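Local coordinates for RIM-binding protein, isoform F (Drosophila melanogaster, PDB 4Z8A) that binds a Cacophony-derived peptide through its third SH3 domain and probably acts at the active zone of the synapse, at residues L18-P23 against F39-I44; E43-Y48 against G59-V64; D50-G55 against R65-S70. All blocks are in the same frame, centred on the assembly; numbering follows the deposited sequence.

Contact 1 of 3, residues L18-P23 against F39-I44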
ATOM      1  N   LEU A  18      -4.239  -7.407  -4.651  1.00  9.76           N
ATOM      2  CA  LEU A  18      -4.161  -8.435  -5.684  1.00 10.89           C
ATOM      3  C   LEU A  18      -3.338  -9.649  -5.283  1.00 11.67           C
ATOM      4  O   LEU A  18      -3.377 -10.689  -5.956  1.00 12.43           O
ATOM      5  CB  LEU A  18      -3.566  -7.830  -6.974  1.00 11.65           C
ATOM      6  CG  LEU A  18      -4.470  -6.769  -7.609  1.00 11.04           C
ATOM      7  CD1 LEU A  18      -3.798  -6.186  -8.855  1.00 14.28           C
ATOM      8  CD2 LEU A  18      -5.837  -7.361  -7.988  1.00 15.19           C
ATOM      9  N   TYR A  19      -2.600  -9.517  -4.179  1.00 14.61           N
ATOM     10  CA  TYR A  19      -1.699 -10.559  -3.699  1.00 12.32           C
ATOM     11  C   TYR A  19      -1.671 -10.541  -2.180  1.00 11.61           C
ATOM     12  O   TYR A  19      -1.824  -9.466  -1.582  1.00 13.29           O
ATOM     13  CB  TYR A  19      -0.272 -10.335  -4.232  1.00 13.68           C
ATOM     14  CG  TYR A  19      -0.227 -10.310  -5.738  1.00  9.68           C
ATOM     15  CD1 TYR A  19      -0.106 -11.493  -6.469  1.00  9.82           C
ATOM     16  CD2 TYR A  19      -0.345  -9.117  -6.434  1.00 12.27           C
ATOM     17  CE1 TYR A  19      -0.089 -11.480  -7.886  1.00 10.65           C
ATOM     18  CE2 TYR A  19      -0.334  -9.100  -7.835  1.00 12.12           C
ATOM     19  CZ  TYR A  19      -0.196 -10.279  -8.544  1.00 14.48           C
ATOM     20  OH  TYR A  19      -0.189 -10.219  -9.928  1.00 14.97           O
ATOM     21  N   ASP A  20      -1.444 -11.704  -1.568  1.00 10.08           N
ATOM     22  CA  ASP A  20      -1.320 -11.765  -0.102  1.00 11.98           C
ATOM     23  C   ASP A  20      -0.067 -11.040   0.326  1.00 13.85           C
ATOM     24  O   ASP A  20       0.962 -11.171  -0.344  1.00 12.43           O
ATOM     25  CB  ASP A  20      -1.239 -13.196   0.390  1.00 14.39           C
ATOM     26  CG  ASP A  20      -2.502 -13.977   0.143  1.00 18.75           C
ATOM     27  OD1 ASP A  20      -3.532 -13.386  -0.228  1.00 16.24           O
ATOM     28  OD2 ASP A  20      -2.458 -15.206   0.315  1.00 20.11           O
ATOM     29  N   TYR A  21      -0.126 -10.315   1.451  1.00 12.93           N
ATOM     30  CA  TYR A  21       1.075  -9.704   2.019  1.00 10.35           C
ATOM     31  C   TYR A  21       1.175  -9.862   3.529  1.00 14.08           C
ATOM     32  O   TYR A  21       0.373  -9.308   4.269  1.00 15.38           O
ATOM     33  CB  TYR A  21       1.139  -8.214   1.686  1.00 12.77           C
ATOM     34  CG  TYR A  21       2.450  -7.537   2.039  1.00 10.89           C
ATOM     35  CD1 TYR A  21       3.615  -7.828   1.328  1.00 11.35           C
ATOM     36  CD2 TYR A  21       2.512  -6.559   3.028  1.00 12.72           C
ATOM     37  CE1 TYR A  21       4.817  -7.200   1.619  1.00 13.62           C
ATOM     38  CE2 TYR A  21       3.718  -5.904   3.317  1.00 12.52           C
ATOM     39  CZ  TYR A  21       4.861  -6.238   2.615  1.00 12.01           C
ATOM     40  OH  TYR A  21       6.047  -5.620   2.870  1.00 13.49           O
ATOM     41  N   ASP A  22       2.180 -10.618   3.955  1.00 11.83           N
ATOM     42  CA  ASP A  22       2.574 -10.695   5.358  1.00 13.92           C
ATOM     43  C   ASP A  22       3.987 -10.140   5.457  1.00 11.16           C
ATOM     44  O   ASP A  22       4.926 -10.728   4.928  1.00 14.38           O
ATOM     45  CB  ASP A  22       2.499 -12.138   5.852  1.00 19.24           C
ATOM     46  CG  ASP A  22       2.793 -12.269   7.341  1.00 25.74           C
ATOM     47  OD1 ASP A  22       3.242 -11.282   7.961  1.00 26.65           O
ATOM     48  OD2 ASP A  22       2.567 -13.365   7.887  1.00 26.17           O
ATOM     49  N   PRO A  23       4.138  -8.990   6.107  1.00 13.69           N
ATOM     50  CA  PRO A  23       5.437  -8.317   6.165  1.00 16.59           C
ATOM     51  C   PRO A  23       6.526  -9.242   6.692  1.00 14.32           C
ATOM     52  O   PRO A  23       7.654  -9.124   6.242  1.00 15.07           O
ATOM     53  CB  PRO A  23       5.190  -7.147   7.124  1.00 13.93           C
ATOM     54  CG  PRO A  23       3.700  -6.921   7.068  1.00 19.08           C
ATOM     55  CD  PRO A  23       3.075  -8.235   6.795  1.00 19.99           C
ATOM     56  N   PHE A  39      -2.313  -8.194   4.825  1.00 11.55           N
ATOM     57  CA  PHE A  39      -3.595  -8.327   4.128  1.00 10.16           C
ATOM     58  C   PHE A  39      -3.608  -9.509   3.169  1.00 12.95           C
ATOM     59  O   PHE A  39      -2.564 -10.106   2.897  1.00 13.25           O
ATOM     60  CB  PHE A  39      -3.951  -7.034   3.369  1.00 12.79           C
ATOM     61  CG  PHE A  39      -2.868  -6.547   2.429  1.00 10.79           C
ATOM     62  CD1 PHE A  39      -2.785  -7.026   1.138  1.00 10.95           C
ATOM     63  CD2 PHE A  39      -1.931  -5.614   2.854  1.00 10.01           C
ATOM     64  CE1 PHE A  39      -1.807  -6.575   0.283  1.00 13.43           C
ATOM     65  CE2 PHE A  39      -0.964  -5.159   2.017  1.00 13.65           C
ATOM     66  CZ  PHE A  39      -0.895  -5.646   0.715  1.00 13.09           C
ATOM     67  N   LYS A  40      -4.801  -9.834   2.670  0.66 13.66           N
ATOM     68  CA  LYS A  40      -4.999 -10.969   1.767  0.66 14.37           C
ATOM     69  C   LYS A  40      -5.606 -10.529   0.444  0.66 12.23           C
ATOM     70  O   LYS A  40      -6.324  -9.532   0.364  0.66 12.02           O
ATOM     71  CB  LYS A  40      -5.896 -12.025   2.421  0.66 15.61           C
ATOM     72  CG  LYS A  40      -5.301 -12.639   3.705  0.66 16.57           C
ATOM     73  CD  LYS A  40      -4.159 -13.597   3.398  0.66 15.43           C
ATOM     74  CE  LYS A  40      -3.696 -14.324   4.663  0.66 27.11           C
ATOM     75  NZ  LYS A  40      -2.762 -15.438   4.362  0.66 32.56           N
ATOM     76  N   THR A  41      -5.316 -11.289  -0.600  1.00 13.91           N
ATOM     77  CA  THR A  41      -5.906 -11.034  -1.909  1.00  9.23           C
ATOM     78  C   THR A  41      -7.419 -10.807  -1.828  1.00  9.60           C
ATOM     79  O   THR A  41      -8.116 -11.566  -1.172  1.00 13.94           O
ATOM     80  CB  THR A  41      -5.642 -12.216  -2.822  1.00 11.20           C
ATOM     81  OG1 THR A  41      -4.231 -12.409  -2.937  1.00 13.23           O
ATOM     82  CG2 THR A  41      -6.264 -12.004  -4.233  1.00 11.86           C
ATOM     83  N   GLY A  42      -7.919  -9.775  -2.498  1.00 12.70           N
ATOM     84  CA  GLY A  42      -9.364  -9.529  -2.502  1.00 10.48           C
ATOM     85  C   GLY A  42      -9.834  -8.579  -1.411  1.00 11.32           C
ATOM     86  O   GLY A  42     -10.947  -8.054  -1.495  1.00 14.08           O
ATOM     87  N   GLU A  43      -9.006  -8.346  -0.382  1.00 12.85           N
ATOM     88  CA  GLU A  43      -9.398  -7.372   0.637  1.00 10.46           C
ATOM     89  C   GLU A  43      -9.211  -5.975   0.095  1.00 13.13           C
ATOM     90  O   GLU A  43      -8.346  -5.747  -0.735  1.00 14.92           O
ATOM     91  CB  GLU A  43      -8.580  -7.529   1.927  1.00  9.53           C
ATOM     92  CG  GLU A  43      -8.802  -8.852   2.600  1.00 12.30           C
ATOM     93  CD  GLU A  43      -8.260  -8.871   4.002  1.00 15.98           C
ATOM     94  OE1 GLU A  43      -7.045  -9.020   4.165  1.00 15.03           O
ATOM     95  OE2 GLU A  43      -9.059  -8.717   4.943  1.00 23.78           O
ATOM     96  N   ILE A  44     -10.009  -5.041   0.583  1.00 11.97           N
ATOM     97  CA  ILE A  44      -9.888  -3.663   0.127  0.71 11.42           C
ATOM     98  C   ILE A  44      -9.337  -2.758   1.228  1.00 14.16           C
ATOM     99  O   ILE A  44      -9.824  -2.742   2.351  1.00 12.82           O
ATOM    100  CB  ILE A  44     -11.238  -3.128  -0.387  0.71 17.10           C
ATOM    101  CG1 ILE A  44     -11.657  -3.941  -1.610  0.71 11.80           C
ATOM    102  CG2 ILE A  44     -11.123  -1.660  -0.753  0.71 11.59           C
ATOM    103  CD1 ILE A  44     -12.978  -3.512  -2.210  0.71 11.37           C
TER

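Contact 2 of 3, residues E43-Y48 against G59-V64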
ATOM      1  N   GLU A  43      -9.006  -8.346  -0.382  1.00 12.85           N
ATOM      2  CA  GLU A  43      -9.398  -7.372   0.637  1.00 10.46           C
ATOM      3  C   GLU A  43      -9.211  -5.975   0.095  1.00 13.13           C
ATOM      4  O   GLU A  43      -8.346  -5.747  -0.735  1.00 14.92           O
ATOM      5  CB  GLU A  43      -8.580  -7.529   1.927  1.00  9.53           C
ATOM      6  CG  GLU A  43      -8.802  -8.852   2.600  1.00 12.30           C
ATOM      7  CD  GLU A  43      -8.260  -8.871   4.002  1.00 15.98           C
ATOM      8  OE1 GLU A  43      -7.045  -9.020   4.165  1.00 15.03           O
ATOM      9  OE2 GLU A  43      -9.059  -8.717   4.943  1.00 23.78           O
ATOM     10  N   ILE A  44     -10.009  -5.041   0.583  1.00 11.97           N
ATOM     11  CA  ILE A  44      -9.888  -3.663   0.127  0.71 11.42           C
ATOM     12  C   ILE A  44      -9.337  -2.758   1.228  1.00 14.16           C
ATOM     13  O   ILE A  44      -9.824  -2.742   2.351  1.00 12.82           O
ATOM     14  CB  ILE A  44     -11.238  -3.128  -0.387  0.71 17.10           C
ATOM     15  CG1 ILE A  44     -11.657  -3.941  -1.610  0.71 11.80           C
ATOM     16  CG2 ILE A  44     -11.123  -1.660  -0.753  0.71 11.59           C
ATOM     17  CD1 ILE A  44     -12.978  -3.512  -2.210  0.71 11.37           C
ATOM     18  N   ILE A  45      -8.294  -2.018   0.863  1.00  9.34           N
ATOM     19  CA  ILE A  45      -7.577  -1.120   1.763  0.57 11.67           C
ATOM     20  C   ILE A  45      -8.014   0.310   1.519  1.00 12.58           C
ATOM     21  O   ILE A  45      -8.027   0.753   0.381  1.00 12.31           O
ATOM     22  CB  ILE A  45      -6.042  -1.192   1.537  0.57 12.18           C
ATOM     23  CG1 ILE A  45      -5.572  -2.648   1.389  0.57 12.78           C
ATOM     24  CG2 ILE A  45      -5.278  -0.402   2.615  0.57 12.81           C
ATOM     25  CD1 ILE A  45      -5.792  -3.513   2.587  0.57 13.08           C
ATOM     26  N   LEU A  46      -8.385   1.030   2.576  1.00  8.84           N
ATOM     27  CA  LEU A  46      -8.610   2.473   2.428  1.00 11.46           C
ATOM     28  C   LEU A  46      -7.269   3.176   2.512  1.00 14.03           C
ATOM     29  O   LEU A  46      -6.564   3.039   3.511  1.00 14.51           O
ATOM     30  CB  LEU A  46      -9.550   3.016   3.513  1.00 10.58           C
ATOM     31  CG  LEU A  46     -11.026   2.644   3.382  1.00 10.46           C
ATOM     32  CD1 LEU A  46     -11.772   3.006   4.649  1.00 13.29           C
ATOM     33  CD2 LEU A  46     -11.646   3.354   2.182  1.00 11.45           C
ATOM     34  N   VAL A  47      -6.926   3.942   1.481  1.00 10.44           N
ATOM     35  CA  VAL A  47      -5.620   4.577   1.382  1.00 14.43           C
ATOM     36  C   VAL A  47      -5.754   6.095   1.552  1.00 13.81           C
ATOM     37  O   VAL A  47      -6.590   6.723   0.920  1.00 13.88           O
ATOM     38  CB  VAL A  47      -4.967   4.231   0.024  1.00 19.54           C
ATOM     39  CG1 VAL A  47      -3.830   5.158  -0.268  1.00 20.76           C
ATOM     40  CG2 VAL A  47      -4.541   2.755   0.020  1.00 18.36           C
ATOM     41  N   TYR A  48      -4.935   6.675   2.423  1.00 11.43           N
ATOM     42  CA  TYR A  48      -5.019   8.093   2.755  1.00 12.98           C
ATOM     43  C   TYR A  48      -3.869   8.880   2.149  1.00 16.04           C
ATOM     44  O   TYR A  48      -2.725   8.637   2.478  1.00 15.03           O
ATOM     45  CB  TYR A  48      -5.013   8.269   4.285  1.00 13.89           C
ATOM     46  CG  TYR A  48      -6.161   7.532   4.912  1.00 16.18           C
ATOM     47  CD1 TYR A  48      -6.067   6.185   5.244  1.00 18.44           C
ATOM     48  CD2 TYR A  48      -7.368   8.166   5.113  1.00 21.65           C
ATOM     49  CE1 TYR A  48      -7.147   5.512   5.766  1.00 16.59           C
ATOM     50  CE2 TYR A  48      -8.434   7.506   5.643  1.00 23.35           C
ATOM     51  CZ  TYR A  48      -8.329   6.195   5.961  1.00 22.50           C
ATOM     52  OH  TYR A  48      -9.435   5.583   6.482  1.00 21.24           O
ATOM     53  N   GLY A  59      -2.474   2.974   4.935  1.00 12.43           N
ATOM     54  CA  GLY A  59      -3.742   2.306   4.722  1.00 13.18           C
ATOM     55  C   GLY A  59      -4.449   1.903   6.005  1.00 15.49           C
ATOM     56  O   GLY A  59      -3.851   1.864   7.077  1.00 13.22           O
ATOM     57  N   GLU A  60      -5.731   1.593   5.868  1.00 12.31           N
ATOM     58  CA  GLU A  60      -6.542   1.050   6.965  1.00 10.09           C
ATOM     59  C   GLU A  60      -7.207  -0.219   6.506  1.00 13.50           C
ATOM     60  O   GLU A  60      -7.654  -0.305   5.350  1.00 12.17           O
ATOM     61  CB  GLU A  60      -7.609   2.046   7.405  1.00 12.97           C
ATOM     62  CG  GLU A  60      -8.398   1.616   8.648  1.00 14.79           C
ATOM     63  CD  GLU A  60      -9.580   0.701   8.364  1.00 22.07           C
ATOM     64  OE1 GLU A  60      -9.985   0.551   7.177  1.00 17.13           O
ATOM     65  OE2 GLU A  60     -10.118   0.139   9.346  1.00 21.17           O
ATOM     66  N   LEU A  61      -7.290  -1.197   7.397  1.00 11.84           N
ATOM     67  CA  LEU A  61      -7.991  -2.438   7.077  1.00 12.95           C
ATOM     68  C   LEU A  61      -8.464  -3.103   8.357  1.00 18.05           C
ATOM     69  O   LEU A  61      -7.665  -3.422   9.229  1.00 18.25           O
ATOM     70  CB  LEU A  61      -7.088  -3.388   6.271  1.00 14.85           C
ATOM     71  CG  LEU A  61      -7.618  -4.812   6.066  1.00 13.78           C
ATOM     72  CD1 LEU A  61      -8.928  -4.829   5.252  1.00 13.89           C
ATOM     73  CD2 LEU A  61      -6.556  -5.710   5.381  1.00 11.03           C
ATOM     74  N   ASP A  62      -9.772  -3.288   8.457  1.00 16.70           N
ATOM     75  CA  ASP A  62     -10.401  -3.929   9.621  1.00 23.74           C
ATOM     76  C   ASP A  62      -9.872  -3.418  10.972  1.00 20.35           C
ATOM     77  O   ASP A  62      -9.513  -4.205  11.854  1.00 29.38           O
ATOM     78  CB  ASP A  62     -10.238  -5.449   9.545  1.00 27.95           C
ATOM     79  CG  ASP A  62     -11.064  -6.072   8.413  1.00 33.21           C
ATOM     80  OD1 ASP A  62     -12.204  -5.604   8.168  1.00 33.17           O
ATOM     81  OD2 ASP A  62     -10.578  -7.030   7.781  1.00 40.55           O
ATOM     82  N   GLY A  63      -9.825  -2.103  11.129  1.00 17.27           N
ATOM     83  CA  GLY A  63      -9.500  -1.513  12.416  1.00 22.98           C
ATOM     84  C   GLY A  63      -8.020  -1.299  12.674  1.00 27.86           C
ATOM     85  O   GLY A  63      -7.647  -0.721  13.687  1.00 27.67           O
ATOM     86  N   VAL A  64      -7.178  -1.768  11.759  1.00 14.52           N
ATOM     87  CA  VAL A  64      -5.720  -1.624  11.869  1.00 21.54           C
ATOM     88  C   VAL A  64      -5.197  -0.684  10.780  1.00 20.84           C
ATOM     89  O   VAL A  64      -5.660  -0.753   9.648  1.00 14.83           O
ATOM     90  CB  VAL A  64      -5.013  -2.981  11.731  1.00 22.02           C
ATOM     91  CG1 VAL A  64      -3.549  -2.861  12.096  1.00 24.55           C
ATOM     92  CG2 VAL A  64      -5.692  -4.043  12.587  1.00 33.28           C
TER

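Contact 3 of 3, residues D50-G55 against R65-S70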
ATOM      1  N   ASP A  50      -1.098  10.441  -0.629  1.00 17.25           N
ATOM      2  CA  ASP A  50      -0.215   9.944  -1.688  1.00 15.78           C
ATOM      3  C   ASP A  50       0.713   8.828  -1.205  1.00 16.59           C
ATOM      4  O   ASP A  50       0.926   8.687  -0.014  1.00 16.24           O
ATOM      5  CB  ASP A  50       0.665  11.071  -2.239  1.00 26.92           C
ATOM      6  CG  ASP A  50      -0.090  12.367  -2.471  1.00 41.27           C
ATOM      7  OD1 ASP A  50      -1.245  12.321  -2.938  1.00 37.14           O
ATOM      8  OD2 ASP A  50       0.491  13.441  -2.201  1.00 51.64           O
ATOM      9  N   MET A  51       1.301   8.066  -2.126  1.00 13.55           N
ATOM     10  CA  MET A  51       2.341   7.128  -1.699  1.00 14.06           C
ATOM     11  C   MET A  51       3.551   7.919  -1.207  1.00 17.80           C
ATOM     12  O   MET A  51       3.778   9.051  -1.621  1.00 18.02           O
ATOM     13  CB  MET A  51       2.733   6.155  -2.824  1.00 22.33           C
ATOM     14  CG  MET A  51       3.581   6.714  -3.941  1.00 21.88           C
ATOM     15  SD  MET A  51       4.202   5.421  -5.077  1.00 21.90           S
ATOM     16  CE  MET A  51       2.686   4.705  -5.713  1.00 17.92           C
ATOM     17  N   ASP A  52       4.313   7.335  -0.295  1.00 15.87           N
ATOM     18  CA  ASP A  52       5.510   8.018   0.188  1.00 14.05           C
ATOM     19  C   ASP A  52       6.642   7.809  -0.808  1.00 14.74           C
ATOM     20  O   ASP A  52       6.469   7.144  -1.835  1.00 16.73           O
ATOM     21  CB  ASP A  52       5.908   7.561   1.625  1.00 18.82           C
ATOM     22  CG  ASP A  52       6.301   6.083   1.722  1.00 17.27           C
ATOM     23  OD1 ASP A  52       6.702   5.469   0.705  1.00 16.89           O
ATOM     24  OD2 ASP A  52       6.262   5.547   2.867  1.00 17.60           O
ATOM     25  N   GLU A  53       7.808   8.381  -0.518  1.00 18.31           N
ATOM     26  CA  GLU A  53       8.900   8.328  -1.469  1.00 19.76           C
ATOM     27  C   GLU A  53       9.452   6.916  -1.674  1.00 19.00           C
ATOM     28  O   GLU A  53      10.184   6.679  -2.631  1.00 18.45           O
ATOM     29  CB  GLU A  53      10.012   9.282  -1.038  1.00 28.48           C
ATOM     30  CG  GLU A  53      10.529   9.067   0.361  1.00 45.16           C
ATOM     31  CD  GLU A  53      11.591  10.084   0.745  1.00 58.15           C
ATOM     32  OE1 GLU A  53      12.038  10.851  -0.138  1.00 64.38           O
ATOM     33  OE2 GLU A  53      11.977  10.118   1.931  1.00 65.82           O
ATOM     34  N   ASP A  54       9.066   5.973  -0.817  1.00 12.16           N
ATOM     35  CA  ASP A  54       9.531   4.592  -0.936  1.00 12.01           C
ATOM     36  C   ASP A  54       8.534   3.695  -1.646  1.00 17.42           C
ATOM     37  O   ASP A  54       8.819   2.530  -1.917  1.00 18.05           O
ATOM     38  CB  ASP A  54       9.832   4.010   0.443  1.00 15.63           C
ATOM     39  CG  ASP A  54      10.875   4.812   1.194  1.00 17.67           C
ATOM     40  OD1 ASP A  54      11.879   5.223   0.569  1.00 21.68           O
ATOM     41  OD2 ASP A  54      10.682   5.025   2.399  1.00 18.07           O
ATOM     42  N   GLY A  55       7.355   4.234  -1.934  1.00 13.51           N
ATOM     43  CA  GLY A  55       6.340   3.453  -2.604  1.00 11.36           C
ATOM     44  C   GLY A  55       5.220   2.895  -1.747  1.00 13.19           C
ATOM     45  O   GLY A  55       4.414   2.098  -2.228  1.00 12.77           O
ATOM     46  N   ARG A  65      -4.262   0.199  11.130  1.00 18.34           N
ATOM     47  CA  ARG A  65      -3.646   1.117  10.175  1.00 17.70           C
ATOM     48  C   ARG A  65      -2.156   0.828  10.011  1.00 19.73           C
ATOM     49  O   ARG A  65      -1.489   0.446  10.966  1.00 17.81           O
ATOM     50  CB  ARG A  65      -3.858   2.562  10.620  1.00 26.06           C
ATOM     51  CG  ARG A  65      -5.315   2.926  10.626  1.00 30.33           C
ATOM     52  CD  ARG A  65      -5.593   4.284  11.203  1.00 37.53           C
ATOM     53  NE  ARG A  65      -7.027   4.402  11.451  1.00 44.55           N
ATOM     54  CZ  ARG A  65      -7.901   4.901  10.581  1.00 47.05           C
ATOM     55  NH1 ARG A  65      -7.493   5.350   9.397  1.00 34.52           N
ATOM     56  NH2 ARG A  65      -9.184   4.954  10.898  1.00 43.61           N
ATOM     57  N   GLY A  66      -1.640   0.983   8.798  1.00 11.87           N
ATOM     58  CA  GLY A  66      -0.219   0.789   8.576  1.00 11.21           C
ATOM     59  C   GLY A  66       0.135   0.976   7.127  1.00 12.13           C
ATOM     60  O   GLY A  66      -0.750   1.088   6.274  1.00 12.35           O
ATOM     61  N   LEU A  67       1.436   0.952   6.840  1.00 11.09           N
ATOM     62  CA  LEU A  67       1.913   1.137   5.486  1.00  9.60           C
ATOM     63  C   LEU A  67       1.702  -0.131   4.654  1.00 10.03           C
ATOM     64  O   LEU A  67       1.901  -1.247   5.130  1.00 13.31           O
ATOM     65  CB  LEU A  67       3.397   1.528   5.500  1.00 13.56           C
ATOM     66  CG  LEU A  67       3.730   2.855   6.193  1.00 17.63           C
ATOM     67  CD1 LEU A  67       5.244   3.054   6.259  1.00 16.38           C
ATOM     68  CD2 LEU A  67       3.075   4.037   5.497  1.00 17.27           C
ATOM     69  N   VAL A  68       1.311   0.070   3.398  1.00 11.22           N
ATOM     70  CA  VAL A  68       1.091  -1.031   2.457  1.00 10.05           C
ATOM     71  C   VAL A  68       1.877  -0.798   1.160  1.00 11.75           C
ATOM     72  O   VAL A  68       1.961   0.324   0.665  1.00 11.31           O
ATOM     73  CB  VAL A  68      -0.413  -1.204   2.149  1.00 18.26           C
ATOM     74  CG1 VAL A  68      -1.179  -1.481   3.419  1.00 13.90           C
ATOM     75  CG2 VAL A  68      -0.963   0.028   1.493  1.00 17.70           C
ATOM     76  N   PRO A  69       2.491  -1.860   0.625  1.00 13.09           N
ATOM     77  CA  PRO A  69       3.284  -1.729  -0.608  1.00 10.53           C
ATOM     78  C   PRO A  69       2.401  -1.516  -1.844  1.00 11.38           C
ATOM     79  O   PRO A  69       1.544  -2.340  -2.133  1.00 12.72           O
ATOM     80  CB  PRO A  69       4.020  -3.076  -0.706  1.00 12.75           C
ATOM     81  CG  PRO A  69       3.151  -4.044  -0.019  1.00 13.49           C
ATOM     82  CD  PRO A  69       2.421  -3.253   1.102  1.00 14.93           C
ATOM     83  N   SER A  70       2.623  -0.418  -2.554  1.00  9.73           N
ATOM     84  CA  SER A  70       1.765  -0.053  -3.680  1.00 12.79           C
ATOM     85  C   SER A  70       1.728  -1.138  -4.751  1.00 12.67           C
ATOM     86  O   SER A  70       0.729  -1.291  -5.446  1.00 10.23           O
ATOM     87  CB  SER A  70       2.239   1.266  -4.283  1.00 12.55           C
ATOM     88  OG  SER A  70       3.593   1.163  -4.727  1.00 11.55           O
TER

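Contact 1 of 3, residues L18-P23 against F39-I44
CB of Tyr21 sits over one face of the Phe39 ring, offset toward its rim near CZ, a CH-pi contact with CB 3.7 Å from the Phe39 ring centroid. The two rings themselves meet obliquely, their planes 31° apart. The Tyr21 ring has Pro23 N over one face and an edge-to-face partner in Phe72, while its hydroxyl is held by Glu36. This is the base of the SH3 RT loop, where the ALYDY motif meets the returning arm. Phe39 CG lies between its backbone N and carbonyl carbon (chi1 53°), and the ring beyond it ends under Tyr21 CB. An alanine at Phe39 would probably open a gap beneath Tyr21 CB and leave the Tyr21 ring less firmly placed. The backbones join through a reciprocal antiparallel pair, Tyr21 N to Phe39 O (2.8 Å) and Phe39 N to Tyr21 O (3.0 Å). Tyr19, whose hydroxyl binds the peptide backbone, points its carbonyl O at Phe39 CE1. On the solvent side, Asp20 pins the type II turn from Lys40 to Glu43, the diverging turn. Its OD1 takes Thr41 N in an almost straight bond of 2.8 Å, and Thr41 OG1, from above the carboxylate plane, at 3.0 Å.

Contact 2 of 3, residues E43-Y48 against G59-V64
Leu61 reaches from the end of strand 56-61 across to Glu43, Ile44 and Ile45 at the start of strand 44-48. Its CB lies 3.9 Å from Ile45 CD1, and CG, anti to the backbone N (chi1 170°), follows at a similar distance. The branch then divides the work. CD1 faces Ile44 O and the carboxylate of Glu43, whereas CD2 packs on Ile45 CD1 at 3.6 Å and touches Glu43 OE1; Ile45 has two conformers, and this packing is that of the one described. Strands 44-48 and 56-61 form the hairpin joined by the n-Src loop, and Leu46 and Glu60 form an antiparallel hydrogen-bonded pair, with Glu60 N to Leu46 O at 2.9 Å and Leu46 N to Glu60 O at 3.2 Å. Next to it, Gly59 CA comes close enough to Leu46 O for a CA-H...O contact. Alongside Glu60, the Tyr48 ring turns its edge to Glu60 CB, 3.9 Å from CE1. Glu60 then bends at chi2 (-85°), and OE2 accepts Gly63 N at 2.9 Å within the type I' turn. Glu43 OE1 holds Lys40 N, but Glu43 OE2 lies 3.6 Å from Asp62 OD2. Two carboxylates so near each other probably repel, which may raise the proton affinity of one of them.

Contact 3 of 3, residues D50-G55 against R65-S70
One carbonyl, Gly55 O, is gripped twice by the same residue, Ser70, through both its backbone and its side chain. Ser70 OG donates at 2.8 Å on a lone pair in the carbonyl plane, and Ser70 N donates at 3.1 Å, nearly along the C=O axis. The pairing depends on Ser70 OG standing between its own N and carbonyl carbon (chi1 59°), which turns the hydroxyl back to the side of the amide. Met51 adds an apolar contact to the serine: its chain bends at chi3, and CE rests 3.8 Å from Ser70 CB. Gly55 closes a type I turn from Asp52 at a positive phi of 102°, where a side chain would collide with the carbonyl before it. Asp52 OD1 accepts Asp54 N at 2.9 Å, an Asx turn, and also takes Phe56 N just past the turn. Toward Leu67 the contact thins, with Asp52 OD2 and Leu67 CD1 at 4.3 Å. Asp54, Leu67, Pro69 and Ser70 all pack against the bound peptide, so the n-Src loop and residues 65-70 both border the ligand groove. The grip thus ties the loop between strands 44-48 and 56-61 to the 3-10 turn that follows strand 64-69.

How the contacts relate
The three contacts divide one small SH3 barrel between them. Contact 2 lies within the sheet, joining strands 44-48 and 56-61, while contacts 1 and 3 fasten loops at the rims of the peptide groove. None is wholly core: each pairs a buried inner side with a solvent-facing one. Phe39 of contact 1 is the common neighbour, packing on Ile45 and Leu61 of contact 2 and on Val68 and Pro69 of contact 3. Contacts 2 and 3 share the sheet, where Gly59 N and Gly66 O probably bond. Their chemistry differs accordingly: aromatic packing with a carboxylate bonded to a turn, strand pairing edged by acidic groups, and a serine gripping a carbonyl.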